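Long-range contact in nitrate transport protein (Xanthomonas axonopodis pv. citri, PDB 3KSX), which probably serves as the periplasmic binding protein of an alkanesulfonate uptake system, and is captured here with the sulfonate buffer MOPS: residues 108-120 / 178-190. Residues are numbered along the deposited sequence; the frame is centred on the assembly and turned at random.
Sequences PTPKAETILVPSK and QVDAWAIWDPWYS
One face of the Y189 ring receives the methyl of T114: CG2 stands 3.5 Å from the ring centroid and 16° off the normal, a CH-pi contact, while CD2 of L116 meets CD1 of the same ring obliquely. Y189 reaches this place with CG anti to the backbone N (chi1 166°), and a water bridges its OH to the carbonyl O of K111. The indole of W185 has CD1 of I184 over the centre of one face; OE1 of E113 approaches its CE3 obliquely at 4.0 Å, the carboxylate turned 69° from the ring. I184 CB covers part of one W182 face, and L116 CD1 reaches I184 CG2 at 3.7 Å. The W188 ring has W182 CZ2 over one face, offset toward the rim, and W185 O in plane at its edge. Strands 113-118 and 181-185 run antiparallel between two side-chain layers, E113, I115, A183 and W185 on one face, T114, L116, W182 and I184 on the other. T114 pairs with I184 through two bonds, and L116 with W182 through two more, the nearly straight one being L116 N to W182 O (2.8 Å). I184 O is gripped twice, by T114 N and, from above the carbonyl plane, by T114 OG1 at 3.2 Å. Past the strand end, D186 N donates to A112 O at 3.1 Å. D186 OD1 takes both N and OG of S190, tying the first turn of helix 188-194 to the residue before the cis peptide bond of P187. I115 CG2 rests near A181 CB; the other carboxylate oxygen of E113, OE2, hydrogen-bonds S141 OG, and the side chain lies beside the bound MOPS. The two strands are neighbours inside a mixed five-stranded sheet, with 133-136 next to 181-185 and 198-203 next to 113-118; W182 packs on helix 167-175, and H270 stacks on Y189.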
loop_
_atom_site.group_PDB
_atom_site.type_symbol
_atom_site.label_atom_id
_atom_site.label_comp_id
_atom_site.label_asym_id
_atom_site.label_seq_id
_atom_site.Cartn_x
_atom_site.Cartn_y
_atom_site.Cartn_z
ATOM N N PRO A 108 -1.345 8.319 -5.653
ATOM C CA PRO A 108 -0.687 8.234 -4.360
ATOM C C PRO A 108 -1.351 9.082 -3.266
ATOM O O PRO A 108 -2.166 9.992 -3.537
ATOM C CB PRO A 108 0.728 8.845 -4.652
ATOM C CG PRO A 108 0.436 9.834 -5.762
ATOM C CD PRO A 108 -0.569 9.093 -6.623
ATOM N N THR A 109 -1.026 8.770 -2.026
ATOM C CA THR A 109 -1.555 9.493 -0.848
ATOM C C THR A 109 -0.392 9.896 0.038
ATOM O O THR A 109 -0.098 9.245 1.072
ATOM C CB THR A 109 -2.610 8.611 -0.079
ATOM O OG1 THR A 109 -2.038 7.375 0.231
ATOM C CG2 THR A 109 -3.762 8.298 -0.943
ATOM N N PRO A 110 0.378 10.942 -0.390
ATOM C CA PRO A 110 1.674 11.133 0.168
ATOM C C PRO A 110 1.607 11.571 1.633
ATOM O O PRO A 110 2.533 11.333 2.398
ATOM C CB PRO A 110 2.258 12.266 -0.688
ATOM C CG PRO A 110 0.977 12.972 -1.371
ATOM C CD PRO A 110 0.131 11.787 -1.581
ATOM N N LYS A 111 0.540 12.243 2.040
ATOM C CA LYS A 111 0.423 12.648 3.434
ATOM C C LYS A 111 0.240 11.458 4.360
ATOM O O LYS A 111 0.549 11.537 5.573
ATOM C CB LYS A 111 -0.790 13.592 3.562
ATOM C CG LYS A 111 -0.548 14.968 2.938
ATOM C CD LYS A 111 -1.928 15.661 2.757
ATOM C CE LYS A 111 -1.740 17.152 2.514
ATOM N NZ LYS A 111 -2.079 17.874 3.758
ATOM N N ALA A 112 -0.257 10.357 3.805
ATOM C CA ALA A 112 -0.552 9.178 4.550
ATOM C C ALA A 112 0.675 8.245 4.620
ATOM O O ALA A 112 0.544 7.148 5.141
ATOM C CB ALA A 112 -1.750 8.481 3.985
ATOM N N GLU A 113 1.819 8.606 3.995
ATOM C CA GLU A 113 3.049 7.789 4.102
ATOM C C GLU A 113 4.026 8.558 4.967
ATOM O O GLU A 113 4.409 9.656 4.588
ATOM C CB GLU A 113 3.767 7.539 2.755
ATOM C CG GLU A 113 2.883 6.873 1.755
ATOM C CD GLU A 113 3.038 5.321 1.772
ATOM O OE1 GLU A 113 3.769 4.709 2.624
ATOM O OE2 GLU A 113 2.448 4.739 0.828
ATOM N N THR A 114 4.482 7.964 6.069
ATOM C CA THR A 114 5.184 8.754 7.107
ATOM C C THR A 114 6.382 8.025 7.745
ATOM O O THR A 114 6.363 6.807 7.824
ATOM C CB THR A 114 4.194 9.162 8.221
ATOM O OG1 THR A 114 3.827 8.012 8.996
ATOM C CG2 THR A 114 2.906 9.743 7.616
ATOM N N ILE A 115 7.382 8.786 8.215
ATOM C CA ILE A 115 8.341 8.359 9.169
ATOM C C ILE A 115 7.926 8.982 10.508
ATOM O O ILE A 115 7.828 10.240 10.611
ATOM C CB ILE A 115 9.741 8.783 8.714
ATOM C CG1 ILE A 115 10.036 8.284 7.261
ATOM C CG2 ILE A 115 10.900 8.323 9.703
ATOM C CD1 ILE A 115 11.472 8.772 6.803
ATOM N N LEU A 116 7.721 8.087 11.486
ATOM C CA LEU A 116 7.308 8.416 12.852
ATOM C C LEU A 116 8.499 8.215 13.783
ATOM O O LEU A 116 9.329 7.307 13.560
ATOM C CB LEU A 116 6.112 7.550 13.252
ATOM C CG LEU A 116 4.824 7.546 12.447
ATOM C CD1 LEU A 116 3.776 6.776 13.166
ATOM C CD2 LEU A 116 4.384 8.938 12.193
ATOM N N VAL A 117 8.600 9.037 14.818
ATOM C CA VAL A 117 9.487 8.792 15.920
ATOM C C VAL A 117 8.688 8.825 17.204
ATOM O O VAL A 117 7.580 9.513 17.274
ATOM C CB VAL A 117 10.699 9.790 16.019
ATOM C CG1 VAL A 117 11.526 9.719 14.725
ATOM C CG2 VAL A 117 10.154 11.219 16.251
ATOM N N PRO A 118 9.178 8.104 18.216
ATOM C CA PRO A 118 8.521 8.206 19.518
ATOM C C PRO A 118 8.512 9.690 19.909
ATOM O O PRO A 118 9.495 10.420 19.676
ATOM C CB PRO A 118 9.450 7.413 20.462
ATOM C CG PRO A 118 10.037 6.356 19.521
ATOM C CD PRO A 118 10.349 7.190 18.284
ATOM N N SER A 119 7.408 10.104 20.497
ATOM C CA SER A 119 7.215 11.523 20.869
ATOM C C SER A 119 8.281 11.974 21.882
ATOM O O SER A 119 8.773 13.105 21.823
ATOM C CB SER A 119 5.767 11.782 21.291
ATOM O OG SER A 119 5.383 10.931 22.356
ATOM N N LYS A 120 8.778 11.042 22.717
ATOM C CA LYS A 120 9.781 11.428 23.688
ATOM C C LYS A 120 11.166 11.641 23.141
ATOM O O LYS A 120 12.059 12.088 23.853
ATOM C CB LYS A 120 9.856 10.409 24.817
ATOM C CG LYS A 120 10.417 9.058 24.377
ATOM C CD LYS A 120 11.679 8.700 25.156
ATOM C CE LYS A 120 11.495 7.427 25.941
ATOM N NZ LYS A 120 12.840 6.708 26.051
ATOM N N GLN A 178 11.950 -0.229 21.359
ATOM C CA GLN A 178 13.007 -0.966 20.605
ATOM C C GLN A 178 13.389 -0.294 19.237
ATOM O O GLN A 178 14.295 -0.744 18.562
ATOM C CB GLN A 178 12.514 -2.378 20.320
ATOM C CG GLN A 178 12.201 -3.181 21.623
ATOM C CD GLN A 178 11.568 -4.488 21.369
ATOM O OE1 GLN A 178 10.470 -4.576 20.783
ATOM N NE2 GLN A 178 12.209 -5.543 21.872
ATOM N N VAL A 179 12.646 0.718 18.819
ATOM C CA VAL A 179 12.956 1.336 17.527
ATOM C C VAL A 179 13.051 2.868 17.667
ATOM O O VAL A 179 12.405 3.499 18.521
ATOM C CB VAL A 179 11.902 0.974 16.438
ATOM C CG1 VAL A 179 11.479 -0.468 16.524
ATOM C CG2 VAL A 179 10.727 1.791 16.660
ATOM N N ASP A 180 13.874 3.466 16.824
ATOM C CA ASP A 180 14.111 4.891 16.905
ATOM C C ASP A 180 13.125 5.590 16.009
ATOM O O ASP A 180 12.739 6.749 16.284
ATOM C CB ASP A 180 15.581 5.160 16.487
ATOM C CG ASP A 180 16.600 4.559 17.466
ATOM O OD1 ASP A 180 16.582 4.879 18.681
ATOM O OD2 ASP A 180 17.505 3.843 17.039
ATOM N N ALA A 181 12.699 4.907 14.914
ATOM C CA ALA A 181 11.727 5.574 13.990
ATOM C C ALA A 181 10.965 4.469 13.279
ATOM O O ALA A 181 11.400 3.370 13.308
ATOM C CB ALA A 181 12.484 6.457 12.993
ATOM N N TRP A 182 9.799 4.744 12.692
ATOM C CA TRP A 182 9.043 3.666 12.096
ATOM C C TRP A 182 8.528 4.242 10.801
ATOM O O TRP A 182 7.899 5.317 10.876
ATOM C CB TRP A 182 7.906 3.285 13.073
ATOM C CG TRP A 182 6.952 2.198 12.577
ATOM C CD1 TRP A 182 7.197 1.235 11.579
ATOM C CD2 TRP A 182 5.691 1.925 13.100
ATOM N NE1 TRP A 182 6.080 0.414 11.440
ATOM C CE2 TRP A 182 5.146 0.838 12.383
ATOM C CE3 TRP A 182 4.912 2.536 14.123
ATOM C CZ2 TRP A 182 3.856 0.340 12.660
ATOM C CZ3 TRP A 182 3.622 1.994 14.419
ATOM C CH2 TRP A 182 3.120 0.943 13.672
ATOM N N ALA A 183 8.867 3.653 9.648
ATOM C CA ALA A 183 8.259 4.184 8.391
ATOM C C ALA A 183 6.986 3.313 8.197
ATOM O O ALA A 183 7.068 2.083 8.130
ATOM C CB ALA A 183 9.142 4.099 7.255
ATOM N N ILE A 184 5.862 4.007 8.086
ATOM C CA ILE A 184 4.491 3.356 8.134
ATOM C C ILE A 184 3.442 4.246 7.503
ATOM O O ILE A 184 3.710 5.390 7.211
ATOM C CB ILE A 184 4.101 2.962 9.609
ATOM C CG1 ILE A 184 2.903 1.990 9.688
ATOM C CG2 ILE A 184 3.809 4.244 10.489
ATOM C CD1 ILE A 184 3.097 0.650 8.946
ATOM N N TRP A 185 2.269 3.723 7.277
ATOM C CA TRP A 185 1.231 4.505 6.618
ATOM C C TRP A 185 0.045 4.620 7.592
ATOM O O TRP A 185 0.095 4.102 8.703
ATOM C CB TRP A 185 0.874 3.765 5.319
ATOM C CG TRP A 185 0.792 2.274 5.442
ATOM C CD1 TRP A 185 -0.281 1.534 5.777
ATOM C CD2 TRP A 185 1.878 1.337 5.232
ATOM N NE1 TRP A 185 0.052 0.205 5.791
ATOM C CE2 TRP A 185 1.377 0.054 5.498
ATOM C CE3 TRP A 185 3.216 1.478 4.876
ATOM C CZ2 TRP A 185 2.132 -1.101 5.311
ATOM C CZ3 TRP A 185 3.995 0.321 4.782
ATOM C CH2 TRP A 185 3.451 -0.947 5.021
ATOM N N ASP A 186 -1.007 5.330 7.176
ATOM C CA ASP A 186 -2.309 5.320 7.838
ATOM C C ASP A 186 -2.958 3.921 7.818
ATOM O O ASP A 186 -2.856 3.179 6.817
ATOM C CB ASP A 186 -3.276 6.317 7.204
ATOM C CG ASP A 186 -3.325 7.624 7.927
ATOM O OD1 ASP A 186 -3.069 7.671 9.148
ATOM O OD2 ASP A 186 -3.588 8.630 7.254
ATOM N N PRO A 187 -3.649 3.569 8.903
ATOM C CA PRO A 187 -4.059 4.479 10.013
ATOM C C PRO A 187 -3.121 4.567 11.218
ATOM O O PRO A 187 -3.444 5.286 12.155
ATOM C CB PRO A 187 -5.387 3.845 10.465
ATOM C CG PRO A 187 -5.013 2.291 10.382
ATOM C CD PRO A 187 -4.233 2.208 9.047
ATOM N N TRP A 188 -2.011 3.825 11.208
ATOM C CA TRP A 188 -1.018 3.873 12.302
ATOM C C TRP A 188 -0.491 5.302 12.485
ATOM O O TRP A 188 -0.443 5.785 13.598
ATOM C CB TRP A 188 0.131 2.890 12.070
ATOM C CG TRP A 188 -0.341 1.515 11.612
ATOM C CD1 TRP A 188 -0.575 1.082 10.297
ATOM C CD2 TRP A 188 -0.612 0.404 12.446
ATOM N NE1 TRP A 188 -0.998 -0.220 10.298
ATOM C CE2 TRP A 188 -1.027 -0.671 11.597
ATOM C CE3 TRP A 188 -0.571 0.209 13.815
ATOM C CZ2 TRP A 188 -1.363 -1.937 12.095
ATOM C CZ3 TRP A 188 -0.935 -1.068 14.331
ATOM C CH2 TRP A 188 -1.321 -2.121 13.468
ATOM N N TYR A 189 -0.128 6.004 11.411
ATOM C CA TYR A 189 0.212 7.419 11.495
ATOM C C TYR A 189 -0.810 8.237 12.312
ATOM O O TYR A 189 -0.485 8.907 13.318
ATOM C CB TYR A 189 0.335 7.967 10.058
ATOM C CG TYR A 189 0.352 9.421 9.936
ATOM C CD1 TYR A 189 1.056 10.214 10.858
ATOM C CD2 TYR A 189 -0.255 10.042 8.855
ATOM C CE1 TYR A 189 1.080 11.587 10.731
ATOM C CE2 TYR A 189 -0.216 11.394 8.699
ATOM C CZ TYR A 189 0.437 12.177 9.654
ATOM O OH TYR A 189 0.472 13.554 9.503
ATOM N N SER A 190 -2.047 8.176 11.890
ATOM C CA SER A 190 -3.050 9.052 12.565
ATOM C C SER A 190 -3.256 8.631 14.012
ATOM O O SER A 190 -3.365 9.503 14.890
ATOM C CB SER A 190 -4.365 9.047 11.791
ATOM O OG SER A 190 -4.219 9.649 10.490
HETATM O O HOH W 1 1.168 13.763 6.746
#